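Local coordinates for protein CS1 fimbrial subunit A (Escherichia coli, PDB 4HJI) that forms the repeating subunit of CS1 pili, the hair-like surface filaments with which enterotoxigenic Escherichia coli colonises the epithelium of specific host organs, at residues A[67-72]-A[153-158]; A[25-30]-A[57-62]; A[76-81]-A[88-93]; A[37-42]-A[51-56]. All blocks are in the same frame, centred on the assembly; numbering follows the deposited sequence.

Contact 1: A[67-72]-A[153-158]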
loop_
_atom_site.group_PDB
_atom_site.type_symbol
_atom_site.label_atom_id
_atom_site.label_comp_id
_atom_site.label_asym_id
_atom_site.label_seq_id
_atom_site.Cartn_x
_atom_site.Cartn_y
_atom_site.Cartn_z
ATOM N N GLY A 67 0.144 -3.273 18.932
ATOM C CA GLY A 67 0.600 -2.723 17.672
ATOM C C GLY A 67 -0.178 -3.338 16.528
ATOM O O GLY A 67 -1.276 -3.894 16.726
ATOM N N VAL A 68 0.362 -3.230 15.324
ATOM C CA VAL A 68 -0.263 -3.868 14.167
ATOM C C VAL A 68 0.779 -4.585 13.335
ATOM O O VAL A 68 1.933 -4.165 13.273
ATOM C CB VAL A 68 -1.068 -2.893 13.278
ATOM C CG1 VAL A 68 -2.209 -2.306 14.090
ATOM C CG2 VAL A 68 -0.184 -1.812 12.667
ATOM N N VAL A 69 0.353 -5.682 12.725
ATOM C CA VAL A 69 1.176 -6.438 11.807
ATOM C C VAL A 69 0.663 -6.120 10.429
ATOM O O VAL A 69 -0.540 -6.184 10.195
ATOM C CB VAL A 69 1.034 -7.949 12.067
ATOM C CG1 VAL A 69 1.843 -8.760 11.073
ATOM C CG2 VAL A 69 1.402 -8.261 13.505
ATOM N N VAL A 70 1.569 -5.762 9.530
ATOM C CA VAL A 70 1.213 -5.332 8.189
ATOM C C VAL A 70 2.007 -6.100 7.163
ATOM O O VAL A 70 3.234 -6.244 7.283
ATOM C CB VAL A 70 1.496 -3.847 7.985
ATOM C CG1 VAL A 70 0.865 -3.356 6.691
ATOM C CG2 VAL A 70 0.948 -3.060 9.165
ATOM N N LYS A 71 1.315 -6.581 6.149
ATOM C CA LYS A 71 1.951 -7.309 5.074
ATOM C C LYS A 71 1.157 -7.149 3.796
ATOM O O LYS A 71 0.062 -6.583 3.821
ATOM C CB LYS A 71 2.064 -8.796 5.445
ATOM C CG LYS A 71 0.724 -9.496 5.546
ATOM C CD LYS A 71 0.850 -10.920 6.060
ATOM C CE LYS A 71 -0.484 -11.624 5.902
ATOM N NZ LYS A 71 -0.579 -12.940 6.571
ATOM N N LEU A 72 1.722 -7.632 2.694
ATOM C CA LEU A 72 1.024 -7.733 1.409
ATOM C C LEU A 72 0.579 -9.171 1.222
ATOM O O LEU A 72 1.240 -10.089 1.660
ATOM C CB LEU A 72 1.950 -7.352 0.260
ATOM C CG LEU A 72 2.567 -5.962 0.368
ATOM C CD1 LEU A 72 3.701 -5.763 -0.638
ATOM C CD2 LEU A 72 1.505 -4.892 0.218
ATOM N N ILE A 153 -2.720 -6.363 4.082
ATOM C CA ILE A 153 -3.364 -7.078 5.159
ATOM C C ILE A 153 -2.856 -6.510 6.467
ATOM O O ILE A 153 -1.626 -6.383 6.655
ATOM C CB ILE A 153 -3.056 -8.585 5.132
ATOM C CG1 ILE A 153 -3.557 -9.211 3.833
ATOM C CG2 ILE A 153 -3.702 -9.262 6.325
ATOM C CD1 ILE A 153 -2.939 -10.544 3.524
ATOM N N LEU A 154 -3.788 -6.173 7.356
ATOM C CA LEU A 154 -3.459 -5.663 8.688
ATOM C C LEU A 154 -4.162 -6.520 9.728
ATOM O O LEU A 154 -5.328 -6.891 9.557
ATOM C CB LEU A 154 -3.895 -4.204 8.874
ATOM C CG LEU A 154 -3.304 -3.134 7.941
ATOM C CD1 LEU A 154 -4.265 -2.776 6.823
ATOM C CD2 LEU A 154 -2.934 -1.905 8.743
ATOM N N THR A 155 -3.433 -6.840 10.798
ATOM C CA THR A 155 -3.988 -7.482 11.983
ATOM C C THR A 155 -3.471 -6.750 13.203
ATOM O O THR A 155 -2.378 -6.198 13.177
ATOM C CB THR A 155 -3.558 -8.957 12.144
ATOM O OG1 THR A 155 -2.175 -9.026 12.518
ATOM C CG2 THR A 155 -3.765 -9.733 10.863
ATOM N N LYS A 156 -4.234 -6.776 14.280
ATOM C CA LYS A 156 -3.740 -6.316 15.567
ATOM C C LYS A 156 -2.691 -7.313 16.039
ATOM O O LYS A 156 -2.866 -8.517 15.854
ATOM C CB LYS A 156 -4.895 -6.253 16.567
ATOM C CG LYS A 156 -4.569 -5.558 17.876
ATOM C CD LYS A 156 -5.780 -5.415 18.792
ATOM C CE LYS A 156 -6.647 -6.670 18.858
ATOM N NZ LYS A 156 -7.812 -6.515 19.771
ATOM N N SER A 157 -1.611 -6.823 16.636
ATOM C CA SER A 157 -0.604 -7.719 17.238
ATOM C C SER A 157 -1.254 -8.677 18.235
ATOM O O SER A 157 -2.113 -8.267 19.011
ATOM C CB SER A 157 0.483 -6.911 17.952
ATOM O OG SER A 157 1.241 -6.164 17.026
ATOM N N THR A 158 -0.829 -9.944 18.194
ATOM C CA THR A 158 -1.366 -11.045 19.027
ATOM C C THR A 158 -2.763 -11.554 18.636
ATOM O O THR A 158 -3.283 -12.491 19.247
ATOM C CB THR A 158 -1.349 -10.724 20.544
ATOM O OG1 THR A 158 -2.412 -9.821 20.872
ATOM C CG2 THR A 158 -0.004 -10.128 20.960
#

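Contact 2: A[25-30]-A[57-62]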
loop_
_atom_site.group_PDB
_atom_site.type_symbol
_atom_site.label_atom_id
_atom_site.label_comp_id
_atom_site.label_asym_id
_atom_site.label_seq_id
_atom_site.Cartn_x
_atom_site.Cartn_y
_atom_site.Cartn_z
ATOM N N VAL A 25 -9.159 -3.704 13.787
ATOM C CA VAL A 25 -8.229 -2.668 13.350
ATOM C C VAL A 25 -8.660 -2.187 11.966
ATOM O O VAL A 25 -9.341 -2.910 11.248
ATOM C CB VAL A 25 -6.780 -3.213 13.303
ATOM C CG1 VAL A 25 -6.672 -4.400 12.363
ATOM C CG2 VAL A 25 -5.810 -2.140 12.886
ATOM N N ASP A 26 -8.277 -0.972 11.581
ATOM C CA ASP A 26 -8.482 -0.531 10.207
ATOM C C ASP A 26 -7.429 0.475 9.804
ATOM O O ASP A 26 -6.737 1.005 10.651
ATOM C CB ASP A 26 -9.855 0.115 10.041
ATOM C CG ASP A 26 -10.405 -0.027 8.632
ATOM O OD1 ASP A 26 -9.639 -0.367 7.700
ATOM O OD2 ASP A 26 -11.635 0.201 8.464
ATOM N N LEU A 27 -7.311 0.682 8.502
ATOM C CA LEU A 27 -6.411 1.680 7.944
ATOM C C LEU A 27 -7.266 2.641 7.121
ATOM O O LEU A 27 -7.881 2.248 6.117
ATOM C CB LEU A 27 -5.352 1.038 7.067
ATOM C CG LEU A 27 -4.251 1.971 6.556
ATOM C CD1 LEU A 27 -3.321 2.431 7.682
ATOM C CD2 LEU A 27 -3.444 1.204 5.526
ATOM N N LEU A 28 -7.322 3.877 7.576
ATOM C CA LEU A 28 -8.146 4.903 6.957
ATOM C C LEU A 28 -7.253 6.039 6.451
ATOM O O LEU A 28 -6.087 6.136 6.822
ATOM C CB LEU A 28 -9.156 5.409 7.998
ATOM C CG LEU A 28 -10.573 4.770 8.123
ATOM C CD1 LEU A 28 -10.576 3.293 8.430
ATOM C CD2 LEU A 28 -11.354 5.517 9.198
ATOM N N GLN A 29 -7.798 6.910 5.609
ATOM C CA GLN A 29 -7.057 8.130 5.243
ATOM C C GLN A 29 -6.989 9.032 6.448
ATOM O O GLN A 29 -7.793 8.920 7.382
ATOM C CB GLN A 29 -7.752 8.860 4.083
ATOM C CG GLN A 29 -7.811 8.021 2.806
ATOM C CD GLN A 29 -8.354 8.765 1.605
ATOM O OE1 GLN A 29 -9.378 8.387 1.004
ATOM N NE2 GLN A 29 -7.708 9.859 1.274
ATOM N N SER A 30 -6.082 10.000 6.401
ATOM C CA SER A 30 -5.868 10.872 7.552
ATOM C C SER A 30 -7.059 11.778 7.873
ATOM O O SER A 30 -7.145 12.279 8.986
ATOM C CB SER A 30 -4.606 11.713 7.357
ATOM O OG SER A 30 -4.726 12.487 6.182
ATOM N N THR A 57 -2.324 8.288 5.955
ATOM C CA THR A 57 -3.256 7.348 6.579
ATOM C C THR A 57 -3.187 7.417 8.096
ATOM O O THR A 57 -2.271 8.008 8.661
ATOM C CB THR A 57 -2.927 5.899 6.187
ATOM O OG1 THR A 57 -1.676 5.523 6.786
ATOM C CG2 THR A 57 -2.806 5.763 4.698
ATOM N N VAL A 58 -4.161 6.799 8.749
ATOM C CA VAL A 58 -4.124 6.573 10.182
ATOM C C VAL A 58 -4.617 5.166 10.476
ATOM O O VAL A 58 -5.464 4.647 9.763
ATOM C CB VAL A 58 -4.973 7.582 10.987
ATOM C CG1 VAL A 58 -4.345 8.965 10.927
ATOM C CG2 VAL A 58 -6.431 7.600 10.519
ATOM N N VAL A 59 -4.057 4.562 11.526
ATOM C CA VAL A 59 -4.479 3.264 11.985
ATOM C C VAL A 59 -5.511 3.440 13.093
ATOM O O VAL A 59 -5.291 4.196 14.038
ATOM C CB VAL A 59 -3.275 2.438 12.496
ATOM C CG1 VAL A 59 -3.756 1.127 13.089
ATOM C CG2 VAL A 59 -2.306 2.200 11.354
ATOM N N HIS A 60 -6.652 2.749 12.950
ATOM C CA HIS A 60 -7.665 2.673 13.993
ATOM C C HIS A 60 -7.590 1.328 14.680
ATOM O O HIS A 60 -7.465 0.314 14.017
ATOM C CB HIS A 60 -9.052 2.771 13.413
ATOM C CG HIS A 60 -9.439 4.140 13.008
ATOM N ND1 HIS A 60 -10.647 4.696 13.367
ATOM C CD2 HIS A 60 -8.810 5.057 12.237
ATOM C CE1 HIS A 60 -10.728 5.916 12.868
ATOM N NE2 HIS A 60 -9.635 6.154 12.169
ATOM N N THR A 61 -7.658 1.320 16.001
ATOM C CA THR A 61 -7.654 0.062 16.722
ATOM C C THR A 61 -8.609 0.101 17.892
ATOM O O THR A 61 -8.934 1.180 18.391
ATOM C CB THR A 61 -6.230 -0.279 17.209
ATOM O OG1 THR A 61 -6.214 -1.564 17.848
ATOM C CG2 THR A 61 -5.687 0.800 18.176
ATOM N N ASN A 62 -9.028 -1.086 18.332
ATOM C CA ASN A 62 -9.775 -1.238 19.578
ATOM C C ASN A 62 -8.899 -1.595 20.779
ATOM O O ASN A 62 -9.428 -1.849 21.856
ATOM C CB ASN A 62 -10.900 -2.273 19.423
ATOM C CG ASN A 62 -10.396 -3.702 19.377
ATOM O OD1 ASN A 62 -9.196 -3.977 19.537
ATOM N ND2 ASN A 62 -11.319 -4.631 19.153
#

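Contact 3: A[76-81]-A[88-93]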
loop_
_atom_site.group_PDB
_atom_site.type_symbol
_atom_site.label_atom_id
_atom_site.label_comp_id
_atom_site.label_asym_id
_atom_site.label_seq_id
_atom_site.Cartn_x
_atom_site.Cartn_y
_atom_site.Cartn_z
ATOM N N PRO A 76 3.133 -7.357 -5.368
ATOM C CA PRO A 76 2.392 -6.622 -6.362
ATOM C C PRO A 76 3.208 -6.318 -7.610
ATOM O O PRO A 76 4.388 -5.945 -7.527
ATOM C CB PRO A 76 1.972 -5.357 -5.621
ATOM C CG PRO A 76 2.979 -5.163 -4.560
ATOM C CD PRO A 76 3.586 -6.502 -4.260
ATOM N N VAL A 77 2.573 -6.518 -8.759
ATOM C CA VAL A 77 3.141 -6.220 -10.048
ATOM C C VAL A 77 2.087 -5.578 -10.937
ATOM O O VAL A 77 0.913 -5.892 -10.810
ATOM C CB VAL A 77 3.706 -7.485 -10.710
ATOM C CG1 VAL A 77 4.455 -7.121 -11.961
ATOM C CG2 VAL A 77 4.709 -8.178 -9.792
ATOM N N LEU A 78 2.504 -4.677 -11.826
ATOM C CA LEU A 78 1.606 -4.138 -12.844
ATOM C C LEU A 78 1.927 -4.825 -14.160
ATOM O O LEU A 78 3.068 -4.760 -14.650
ATOM C CB LEU A 78 1.778 -2.635 -13.006
ATOM C CG LEU A 78 1.801 -1.798 -11.732
ATOM C CD1 LEU A 78 1.954 -0.341 -12.128
ATOM C CD2 LEU A 78 0.543 -2.008 -10.894
ATOM N N SER A 79 0.915 -5.486 -14.707
ATOM C CA SER A 79 1.011 -6.213 -15.963
ATOM C C SER A 79 0.500 -5.347 -17.106
ATOM O O SER A 79 -0.554 -4.709 -16.988
ATOM C CB SER A 79 0.224 -7.522 -15.874
ATOM O OG SER A 79 0.748 -8.367 -14.862
ATOM N N ASN A 80 1.237 -5.326 -18.215
ATOM C CA ASN A 80 0.781 -4.664 -19.432
ATOM C C ASN A 80 -0.546 -5.282 -19.865
ATOM O O ASN A 80 -0.675 -6.495 -19.908
ATOM C CB ASN A 80 1.814 -4.804 -20.559
ATOM C CG ASN A 80 1.417 -4.051 -21.808
ATOM O OD1 ASN A 80 0.704 -4.573 -22.651
ATOM N ND2 ASN A 80 1.890 -2.825 -21.943
ATOM N N VAL A 81 -1.506 -4.435 -20.215
ATOM C CA VAL A 81 -2.850 -4.935 -20.511
ATOM C C VAL A 81 -2.956 -5.739 -21.810
ATOM O O VAL A 81 -3.881 -6.519 -21.960
ATOM C CB VAL A 81 -3.909 -3.809 -20.480
ATOM C CG1 VAL A 81 -3.959 -3.182 -19.088
ATOM C CG2 VAL A 81 -3.658 -2.778 -21.563
ATOM N N ILE A 88 5.824 -4.765 -14.408
ATOM C CA ILE A 88 6.571 -3.732 -13.681
ATOM C C ILE A 88 6.422 -4.025 -12.189
ATOM O O ILE A 88 5.306 -4.047 -11.675
ATOM C CB ILE A 88 6.022 -2.313 -13.971
ATOM C CG1 ILE A 88 6.095 -1.994 -15.466
ATOM C CG2 ILE A 88 6.763 -1.269 -13.139
ATOM C CD1 ILE A 88 5.370 -0.720 -15.860
ATOM N N PRO A 89 7.547 -4.269 -11.473
ATOM C CA PRO A 89 7.419 -4.565 -10.043
ATOM C C PRO A 89 7.003 -3.346 -9.220
ATOM O O PRO A 89 7.345 -2.211 -9.565
ATOM C CB PRO A 89 8.828 -5.035 -9.648
ATOM C CG PRO A 89 9.694 -4.329 -10.605
ATOM C CD PRO A 89 8.961 -4.255 -11.903
ATOM N N VAL A 90 6.226 -3.583 -8.169
ATOM C CA VAL A 90 5.733 -2.509 -7.305
ATOM C C VAL A 90 6.251 -2.743 -5.901
ATOM O O VAL A 90 6.237 -3.887 -5.417
ATOM C CB VAL A 90 4.186 -2.481 -7.265
ATOM C CG1 VAL A 90 3.655 -1.505 -6.205
ATOM C CG2 VAL A 90 3.619 -2.105 -8.629
ATOM N N SER A 91 6.730 -1.663 -5.279
ATOM C CA SER A 91 7.141 -1.629 -3.887
ATOM C C SER A 91 6.138 -0.808 -3.097
ATOM O O SER A 91 5.580 0.169 -3.614
ATOM C CB SER A 91 8.541 -1.005 -3.780
ATOM O OG SER A 91 9.516 -1.871 -4.337
ATOM N N VAL A 92 5.877 -1.218 -1.859
ATOM C CA VAL A 92 4.970 -0.517 -0.975
ATOM C C VAL A 92 5.628 -0.289 0.367
ATOM O O VAL A 92 6.232 -1.210 0.928
ATOM C CB VAL A 92 3.660 -1.313 -0.767
ATOM C CG1 VAL A 92 2.699 -0.509 0.077
ATOM C CG2 VAL A 92 3.073 -1.706 -2.102
ATOM N N ASN A 93 5.599 0.961 0.826
ATOM C CA ASN A 93 6.178 1.322 2.120
ATOM C C ASN A 93 5.047 1.788 3.021
ATOM O O ASN A 93 4.116 2.441 2.559
ATOM C CB ASN A 93 7.199 2.477 2.025
ATOM C CG ASN A 93 8.492 2.111 1.326
ATOM O OD1 ASN A 93 8.574 1.157 0.561
ATOM N ND2 ASN A 93 9.533 2.873 1.614
#

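Contact 4: A[37-42]-A[51-56]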
loop_
_atom_site.group_PDB
_atom_site.type_symbol
_atom_site.label_atom_id
_atom_site.label_comp_id
_atom_site.label_asym_id
_atom_site.label_seq_id
_atom_site.Cartn_x
_atom_site.Cartn_y
_atom_site.Cartn_z
ATOM N N ASN A 37 -9.673 2.769 -3.192
ATOM C CA ASN A 37 -9.613 1.422 -3.758
ATOM C C ASN A 37 -8.995 1.404 -5.151
ATOM O O ASN A 37 -8.896 0.356 -5.765
ATOM C CB ASN A 37 -10.996 0.737 -3.742
ATOM C CG ASN A 37 -11.983 1.313 -4.731
ATOM O OD1 ASN A 37 -11.746 2.316 -5.394
ATOM N ND2 ASN A 37 -13.149 0.664 -4.805
ATOM N N SER A 38 -8.614 2.582 -5.642
ATOM C CA SER A 38 -8.006 2.764 -6.961
ATOM C C SER A 38 -6.931 3.845 -6.881
ATOM O O SER A 38 -7.107 4.825 -6.148
ATOM C CB SER A 38 -9.062 3.189 -7.984
ATOM O OG SER A 38 -10.176 2.316 -7.974
ATOM N N VAL A 39 -5.819 3.662 -7.610
ATOM C CA VAL A 39 -4.740 4.654 -7.707
ATOM C C VAL A 39 -4.258 4.655 -9.156
ATOM O O VAL A 39 -4.075 3.596 -9.736
ATOM C CB VAL A 39 -3.566 4.313 -6.753
ATOM C CG1 VAL A 39 -2.315 5.137 -7.082
ATOM C CG2 VAL A 39 -4.013 4.494 -5.311
ATOM N N ALA A 40 -4.135 5.828 -9.762
ATOM C CA ALA A 40 -3.512 5.937 -11.074
ATOM C C ALA A 40 -2.167 6.612 -10.867
ATOM O O ALA A 40 -2.118 7.737 -10.356
ATOM C CB ALA A 40 -4.364 6.775 -12.013
ATOM N N LEU A 41 -1.082 5.941 -11.254
ATOM C CA LEU A 41 0.259 6.497 -11.108
ATOM C C LEU A 41 0.586 7.468 -12.225
ATOM O O LEU A 41 0.033 7.404 -13.328
ATOM C CB LEU A 41 1.309 5.388 -11.072
ATOM C CG LEU A 41 1.041 4.260 -10.085
ATOM C CD1 LEU A 41 2.125 3.219 -10.248
ATOM C CD2 LEU A 41 0.991 4.798 -8.672
ATOM N N THR A 42 1.481 8.395 -11.931
ATOM C CA THR A 42 1.888 9.391 -12.898
ATOM C C THR A 42 3.253 9.023 -13.478
ATOM O O THR A 42 4.187 8.782 -12.734
ATOM C CB THR A 42 1.954 10.775 -12.234
ATOM O OG1 THR A 42 0.630 11.140 -11.810
ATOM C CG2 THR A 42 2.468 11.809 -13.198
ATOM N N GLU A 51 6.181 8.327 -10.739
ATOM C CA GLU A 51 6.276 9.060 -9.493
ATOM C C GLU A 51 5.780 8.147 -8.375
ATOM O O GLU A 51 4.916 7.295 -8.585
ATOM C CB GLU A 51 5.411 10.324 -9.534
ATOM C CG GLU A 51 5.797 11.340 -10.598
ATOM C CD GLU A 51 7.092 12.040 -10.286
ATOM O OE1 GLU A 51 7.658 12.681 -11.194
ATOM O OE2 GLU A 51 7.537 11.948 -9.121
ATOM N N ALA A 52 6.340 8.316 -7.190
ATOM C CA ALA A 52 5.766 7.639 -6.029
ATOM C C ALA A 52 4.384 8.193 -5.774
ATOM O O ALA A 52 4.115 9.368 -6.014
ATOM C CB ALA A 52 6.652 7.826 -4.809
ATOM N N HIS A 53 3.500 7.336 -5.304
ATOM C CA HIS A 53 2.166 7.767 -4.900
ATOM C C HIS A 53 2.013 7.584 -3.401
ATOM O O HIS A 53 2.013 6.456 -2.908
ATOM C CB HIS A 53 1.094 6.988 -5.616
ATOM C CG HIS A 53 -0.289 7.448 -5.296
ATOM N ND1 HIS A 53 -0.962 8.367 -6.071
ATOM C CD2 HIS A 53 -1.154 7.092 -4.310
ATOM C CE1 HIS A 53 -2.182 8.543 -5.585
ATOM N NE2 HIS A 53 -2.315 7.795 -4.507
ATOM N N THR A 54 1.831 8.694 -2.693
ATOM C CA THR A 54 1.777 8.694 -1.239
ATOM C C THR A 54 0.381 9.025 -0.730
ATOM O O THR A 54 -0.287 9.976 -1.209
ATOM C CB THR A 54 2.833 9.652 -0.667
ATOM O OG1 THR A 54 4.120 9.225 -1.103
ATOM C CG2 THR A 54 2.802 9.683 0.865
ATOM N N ILE A 55 -0.074 8.212 0.211
ATOM C CA ILE A 55 -1.386 8.321 0.844
ATOM C C ILE A 55 -1.123 8.535 2.342
ATOM O O ILE A 55 -0.457 7.707 2.985
ATOM C CB ILE A 55 -2.233 7.040 0.641
ATOM C CG1 ILE A 55 -2.426 6.714 -0.851
ATOM C CG2 ILE A 55 -3.592 7.156 1.312
ATOM C CD1 ILE A 55 -3.113 5.411 -1.148
ATOM N N ASN A 56 -1.600 9.656 2.876
ATOM C CA ASN A 56 -1.591 9.922 4.303
ATOM C C ASN A 56 -2.693 9.104 4.968
ATOM O O ASN A 56 -3.855 9.202 4.578
ATOM C CB ASN A 56 -1.776 11.427 4.554
ATOM C CG ASN A 56 -0.658 12.246 3.945
ATOM O OD1 ASN A 56 -0.864 13.045 3.009
ATOM N ND2 ASN A 56 0.537 12.060 4.459
HETATM O O HOH W 1 2.351 8.276 -9.261
#

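Contact 1: A[67-72]-A[153-158]
Lys71 and Ile153 meet through their aliphatic parts on the face of the sheet that also carries Val69 and Thr155. Lys71 CE comes to rest 3.6 Å from Ile153 CD1, while nearer the backbone Lys71 CG lies 3.9 Å from Ile153 CB. The chi1 of 67° sets CG between the lysine's own backbone N and carbonyl carbon, and the extended chain beyond carries the methylenes across the isoleucine. A lysine suits this partly exposed position because its long hydrocarbon stem can cover a buried neighbour while the ammonium end stays apart from the apolar contact. With an alanine here, the CD1 end of Ile153 would probably lose the methylenes that cover it. On the reverse face Val70 and Leu154 lie side by side, with Val70 CG2 4.1 Å from Leu154 CD2, branched apolar groups fitted to the interior of the domain.

The two strands run antiparallel at 164° within the immunoglobulin-like β-sandwich expected of a chaperone-usher pilin. Hydrogen-bonded pairs Val69–Thr155 and Lys71–Ile153 hold the register, the shortest links being Val69 N to Thr155 O at 2.8 Å and Ile153 N to Lys71 O at 2.8 Å. Beyond the last strand residue, Ser157 N still gives a nearly straight bond to Gly67 O at 2.9 Å, approaching from above the carbonyl plane. Ser157 OG lies 3.2 Å from Gly67 C, and a glycine suits the place because a side chain there would start close to that hydroxyl. Farther out, Val68 leans on Val25 and Val59, and Lys156 NZ reaches Asn62 OD1.

Contact 2: A[25-30]-A[57-62]
Leu28 and His60 form the contact's CH-π interaction. Leu28 CD2 sits over one face of the imidazole, 3.9 Å from the ring centroid and displaced toward the rim, with NE2 its nearest ring atom at 3.5 Å. The two side chains cross at about a right angle, and Val58 CG2 lies at the ring's edge, in its plane. A flat ring beside a branched aliphatic chain suits this partly exposed face, where both groups can shelter each other.

Apolar contacts dominate the other face. Leu27 CD1 touches Val59 CG2 at 3.8 Å, and Val25 CG2 meets Val59 CG1 at 3.9 Å. Leu27 holds CG anti to its backbone N (chi1 -173°), which directs its CD1 branch across to strand 57-61. There CD1 also lies against the hydroxyl of Thr57, 3.6 Å from OG1. Thr57 suits a buried site because that hydroxyl is hydrogen-bonded to Gln125 O, while Phe94 covers Leu27, Thr57 and Val59.

Backbone hydrogen bonds join Asp26 with His60 and Leu28 with Val58, two in each pair. The shortest runs from Val58 N to Leu28 O at 2.8 Å; the straightest, from Leu28 N to Val58 O, has an N-H...O angle of 171°. The β-branched residues Val58 and Val59 favour this extended backbone. The result is an antiparallel β-ladder with Val25, Leu27 and Val59 on one face and Asp26, Leu28, Val58 and His60 on the other, consistent with the immunoglobulin-like sandwich expected of a chaperone-usher pilin.

Contact 3: A[76-81]-A[88-93]
Pro76 meets Val90 at about a right angle, with Pro76 CB 4.0 Å from Val90 CB. Its ring reaches further along the other strand, CG lying 4.2 Å from Val92 CG2. A proline fits here because the contact asks for an apolar surface and an acceptor, not for the N-H that proline lacks: Pro76 O accepts a hydrogen bond from Val90 N at 3.1 Å.

Val77 follows, sharing a face with its non-hydrogen-bonded partner Pro89. Its CG1, placed anti to the backbone N (chi1 -172°), comes within 3.2 Å of Ile88 O.

Leu78 points to the reverse face with Ile88, to which it is paired through two backbone bonds, Leu78 N to Ile88 O at 2.9 Å and Ile88 N to Leu78 O at 2.8 Å. Its branch point also packs on Val90 of the partner strand, CG lying 3.6 Å from Val90 CG2. A leucine branch can reach diagonally across in this way, whereas the β-branched Ile88 and Val90 keep their bulk close to an extended backbone.

These residues lie in the β-hairpin of strands 68-80 and 87-94. Strand 119-131 borders strand 87-94 and presents Ala131 to Leu78, Ile129 to Val90 and Leu127 to Val92; strand 144-156 flanks strand 68-80 and brings Tyr146 against Ile88.

Contact 4: A[37-42]-A[51-56]
The β-hairpin of strands 38-44 and 49-61 narrows toward its turn and splays away from it, and this contact spans both regimes. Near the turn, Glu51 N donates to Thr42 O at 2.9 Å, in a straight bond with an N-H...O angle of 171°. One water extends this link, accepting from Thr42 N at 2.8 Å and donating to Glu51 O at 2.8 Å. Thr42 and Glu51 are exposed, so polar residues suit them; even so, Glu51 turns its CG methylene to 3.7 Å from Thr42 O.

Farther along, the segment axes stand 9.0 Å apart at their closest, and side chains make the contact. His53, with CG anti to its backbone N (chi1 -177°), projects its imidazole between the strands. In one of its two modelled conformers, Val39 places CG1 over the middle of one ring face, 3.5 Å from the centroid and 5° from the ring normal, a CH-π contact that is less sure because of the alternative. Leu41 CD2 packs 3.8 Å from His53 CB. A flat ring suits this separation because its face can take a methyl from the facing strand. A serine in place of His53 would lack the ring and would probably leave the CG1 methyl of Val39 without the face it rests on.

Val39 bonds through its backbone with Ser168 and Thr170 of strand 163-173, and Leu41 with Thr170. Thus polar atoms and water join the hairpin near its turn, while a Val39 methyl on the imidazole face and Leu41 on the CB methylene link the strands where they diverge.

How the contacts relate
Along the chain, contact 4 is nested within the loop closed by contact 2; both precede contact 1, whose loop in turn encloses contact 3. Contacts 2 and 4 share strand 49-61, their centres about 18 Å apart, and a probable hydrogen bond from Ser30 N to Asn56 O joins them. Contacts 1 and 3 share strand 68-80, about 22 Å apart. Across the sandwich, the centres of contacts 1 and 2 lie about 12 Å apart, as do those of contacts 3 and 4, where Leu78 meets Leu41. Apolar packing thus joins the contacts in each of these pairs, and strands 49-61 and 68-80 run between the pairs.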